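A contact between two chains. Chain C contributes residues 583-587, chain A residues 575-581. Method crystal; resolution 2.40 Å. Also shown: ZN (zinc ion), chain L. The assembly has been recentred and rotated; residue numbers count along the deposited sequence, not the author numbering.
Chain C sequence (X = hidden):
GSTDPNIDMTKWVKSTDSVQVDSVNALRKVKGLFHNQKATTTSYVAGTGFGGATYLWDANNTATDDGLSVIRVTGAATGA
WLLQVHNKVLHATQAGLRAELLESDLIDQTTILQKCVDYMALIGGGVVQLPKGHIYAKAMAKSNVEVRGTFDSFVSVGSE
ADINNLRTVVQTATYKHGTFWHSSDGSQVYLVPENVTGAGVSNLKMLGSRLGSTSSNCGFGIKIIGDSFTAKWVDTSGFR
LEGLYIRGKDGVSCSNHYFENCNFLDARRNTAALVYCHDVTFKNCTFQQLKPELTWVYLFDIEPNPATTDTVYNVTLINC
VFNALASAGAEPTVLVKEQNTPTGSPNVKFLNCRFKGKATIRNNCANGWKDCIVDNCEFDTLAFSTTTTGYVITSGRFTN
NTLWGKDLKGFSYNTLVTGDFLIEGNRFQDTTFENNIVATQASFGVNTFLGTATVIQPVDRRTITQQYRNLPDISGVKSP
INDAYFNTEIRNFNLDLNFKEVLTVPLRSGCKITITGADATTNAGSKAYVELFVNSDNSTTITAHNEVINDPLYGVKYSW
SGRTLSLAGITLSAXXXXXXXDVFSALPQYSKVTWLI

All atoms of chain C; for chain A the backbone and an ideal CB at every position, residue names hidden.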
# COMPACT_ATOMS: atom_id res chain seq x y z
N VAL C 583 -35.16 -22.68 27.07
CA VAL C 583 -36.27 -22.84 26.12
C VAL C 583 -35.88 -23.85 25.06
O VAL C 583 -34.83 -23.72 24.42
CB VAL C 583 -36.66 -21.49 25.48
CG1 VAL C 583 -37.82 -21.69 24.52
CG2 VAL C 583 -37.01 -20.47 26.58
N PHE C 584 -36.73 -24.87 24.87
CA PHE C 584 -36.59 -25.86 23.82
C PHE C 584 -37.66 -25.60 22.76
O PHE C 584 -38.85 -25.62 23.08
CB PHE C 584 -36.80 -27.29 24.35
CG PHE C 584 -35.91 -27.70 25.51
CD1 PHE C 584 -36.12 -27.21 26.78
CD2 PHE C 584 -34.93 -28.66 25.33
CE1 PHE C 584 -35.33 -27.64 27.84
CE2 PHE C 584 -34.13 -29.09 26.39
CZ PHE C 584 -34.33 -28.58 27.64
N SER C 585 -37.25 -25.44 21.50
CA SER C 585 -38.24 -25.11 20.48
C SER C 585 -37.84 -25.70 19.14
O SER C 585 -36.74 -26.21 18.96
CB SER C 585 -38.42 -23.59 20.36
OG SER C 585 -37.24 -22.99 19.86
N ALA C 586 -38.78 -25.67 18.20
CA ALA C 586 -38.51 -26.10 16.83
C ALA C 586 -38.28 -24.93 15.87
O ALA C 586 -37.82 -25.16 14.75
CB ALA C 586 -39.67 -26.97 16.32
N LEU C 587 -38.57 -23.70 16.30
CA LEU C 587 -38.52 -22.51 15.46
C LEU C 587 -37.92 -21.34 16.22
O LEU C 587 -38.24 -21.13 17.40
CB LEU C 587 -39.93 -22.15 15.01
CG LEU C 587 -40.64 -23.03 13.99
CD1 LEU C 587 -42.09 -22.60 13.89
CD2 LEU C 587 -39.94 -22.91 12.65
N UNK A 575 -46.84 -34.99 17.84
CA UNK A 575 -45.74 -35.65 17.15
C UNK A 575 -44.40 -34.93 17.23
O UNK A 575 -43.37 -35.57 16.97
CB UNK A 575 -46.11 -35.83 15.68
N UNK A 576 -44.36 -33.63 17.50
CA UNK A 576 -43.11 -32.88 17.43
C UNK A 576 -42.45 -32.82 18.80
O UNK A 576 -42.97 -32.19 19.73
CB UNK A 576 -43.36 -31.47 16.90
N UNK A 577 -41.27 -33.42 18.92
CA UNK A 577 -40.53 -33.44 20.17
C UNK A 577 -39.11 -32.96 19.94
O UNK A 577 -38.52 -33.20 18.88
CB UNK A 577 -40.53 -34.84 20.78
N UNK A 578 -38.56 -32.25 20.92
CA UNK A 578 -37.16 -31.85 20.92
C UNK A 578 -36.41 -32.77 21.88
O UNK A 578 -36.88 -33.03 23.00
CB UNK A 578 -37.00 -30.38 21.32
N UNK A 579 -35.26 -33.26 21.45
CA UNK A 579 -34.46 -34.19 22.25
C UNK A 579 -33.07 -33.59 22.44
O UNK A 579 -32.34 -33.36 21.46
CB UNK A 579 -34.38 -35.57 21.59
N UNK A 580 -32.71 -33.31 23.68
CA UNK A 580 -31.40 -32.76 24.02
C UNK A 580 -30.63 -33.79 24.84
O UNK A 580 -31.19 -34.41 25.74
CB UNK A 580 -31.54 -31.44 24.79
N UNK A 581 -29.35 -33.98 24.50
CA UNK A 581 -28.49 -34.92 25.19
C UNK A 581 -27.32 -34.18 25.82
O UNK A 581 -26.64 -33.39 25.15
CB UNK A 581 -27.99 -36.01 24.23
ZN ZN L . -48.06 -31.83 15.49

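Chain A runs as a strand from 576 to 581. Chain C crosses it with strand 583-585 and a following loop. The N-to-C directions differ by 129°, so the two are far from parallel. The strand axes come no closer than 7.4 Å, too far for backbone pairing, and side chains must fill the gap. No hydrogen bond links the two stretches.

Position 575 precedes the strand. Its ideal CB has nothing of chain C close to it, but the zinc ion lies nearby. A side chain with a metal ligand would suit: Asp, Asn, Glu or His. The deposited residue is A:Asn575. Its OD1 lies 2.1 Å from ZN, a normal coordination distance. A water and one atom from elsewhere in the structure also bind the metal.

Position 576 has extended backbone angles, -94/116, and its CA-to-CB bond points toward chain C. The ideal CB still has open space before it, with the methyl of C:Ala586 beyond. A small or medium side chain would fit, and beta-branched residues favour such a backbone. It is A:Thr576, with chi1 in m. Its CG2 comes to 4.5 Å from C:Ala586 CB, a loose contact that covers little area.

Position 577 is out of reach of chain C. The visible atoms set little limit beyond a preference for strand-forming residues. It is A:Phe577, and its ring stays clear of this contact.

Position 578 is the centre of the contact. Its CA lies 6.7 Å from C:Phe584 CA, the nearest CA pair across the stretches. The ideal CB points toward chain C and lies 4.3 Å from C:Phe584 CB and 4.8 Å from C:Ser585 O. Around it are the phenylalanine, a backbone carbonyl and the methyl of C:Ala586. Val, Ile, Leu or Met could use the apolar surface; a donor would need a longer side chain than a short hydroxyl to reach the carbonyl. The deposited residue is A:Ile578, with both chi angles in m. Its CG2 sits 4.3 Å from C:Phe584 CB and near the plane of the ring, at its edge. Its CD1 reaches the other way along chain C, to 4.2 Å from C:Ala586 CB. The same CD1 is 3.2 Å from C:Ser585 O, a tight approach of a methyl to a carbonyl oxygen.

Position 579 points away from chain C, so any strand-compatible residue would do. It is A:Val579, chi1 t.

Position 580 points toward chain C again. Its ideal CB is 3.9 Å from C:Phe584 CE2. An apolar side chain could pack there, as could a long one with an aliphatic stem. It is A:Lys580. Its first three chi angles are t, and the extended stem passes the ring with CD 3.7 Å from C:Phe584 CE2. The approach is oblique. The end of the chain leads away, and NZ is hydrogen-bonded to a residue adjoining one of the stretches.

Position 581 is out of reach. Beta-branched residues suit its extended backbone, and it is A:Val581.

Chain A 575-581: NTFIVKV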
# COMPACT_ATOMS: atom_id res chain seq x y z
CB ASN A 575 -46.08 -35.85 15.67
CG ASN A 575 -46.42 -34.56 14.99
OD1 ASN A 575 -47.17 -33.75 15.54
ND2 ASN A 575 -45.81 -34.32 13.84
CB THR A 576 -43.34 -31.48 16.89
OG1 THR A 576 -43.99 -31.56 15.62
CG2 THR A 576 -42.01 -30.78 16.73
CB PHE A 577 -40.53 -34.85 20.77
CG PHE A 577 -41.89 -35.31 21.24
CD1 PHE A 577 -42.80 -35.88 20.34
CD2 PHE A 577 -42.27 -35.18 22.57
CE1 PHE A 577 -44.05 -36.30 20.76
CE2 PHE A 577 -43.51 -35.60 23.01
CZ PHE A 577 -44.40 -36.17 22.10
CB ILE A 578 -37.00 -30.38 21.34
CG1 ILE A 578 -37.87 -29.44 20.48
CG2 ILE A 578 -35.52 -30.01 21.32
CD1 ILE A 578 -37.51 -29.35 18.98
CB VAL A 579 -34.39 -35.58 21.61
CG1 VAL A 579 -33.55 -36.52 22.44
CG2 VAL A 579 -35.79 -36.14 21.41
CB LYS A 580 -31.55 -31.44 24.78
CG LYS A 580 -30.24 -30.79 25.22
CD LYS A 580 -30.53 -29.43 25.84
CE LYS A 580 -29.27 -28.66 26.22
NZ LYS A 580 -28.58 -29.23 27.42
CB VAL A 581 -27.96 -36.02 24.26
CG1 VAL A 581 -27.36 -37.13 25.10
CG2 VAL A 581 -29.07 -36.55 23.40
O HOH W 1 -47.10 -30.87 13.62
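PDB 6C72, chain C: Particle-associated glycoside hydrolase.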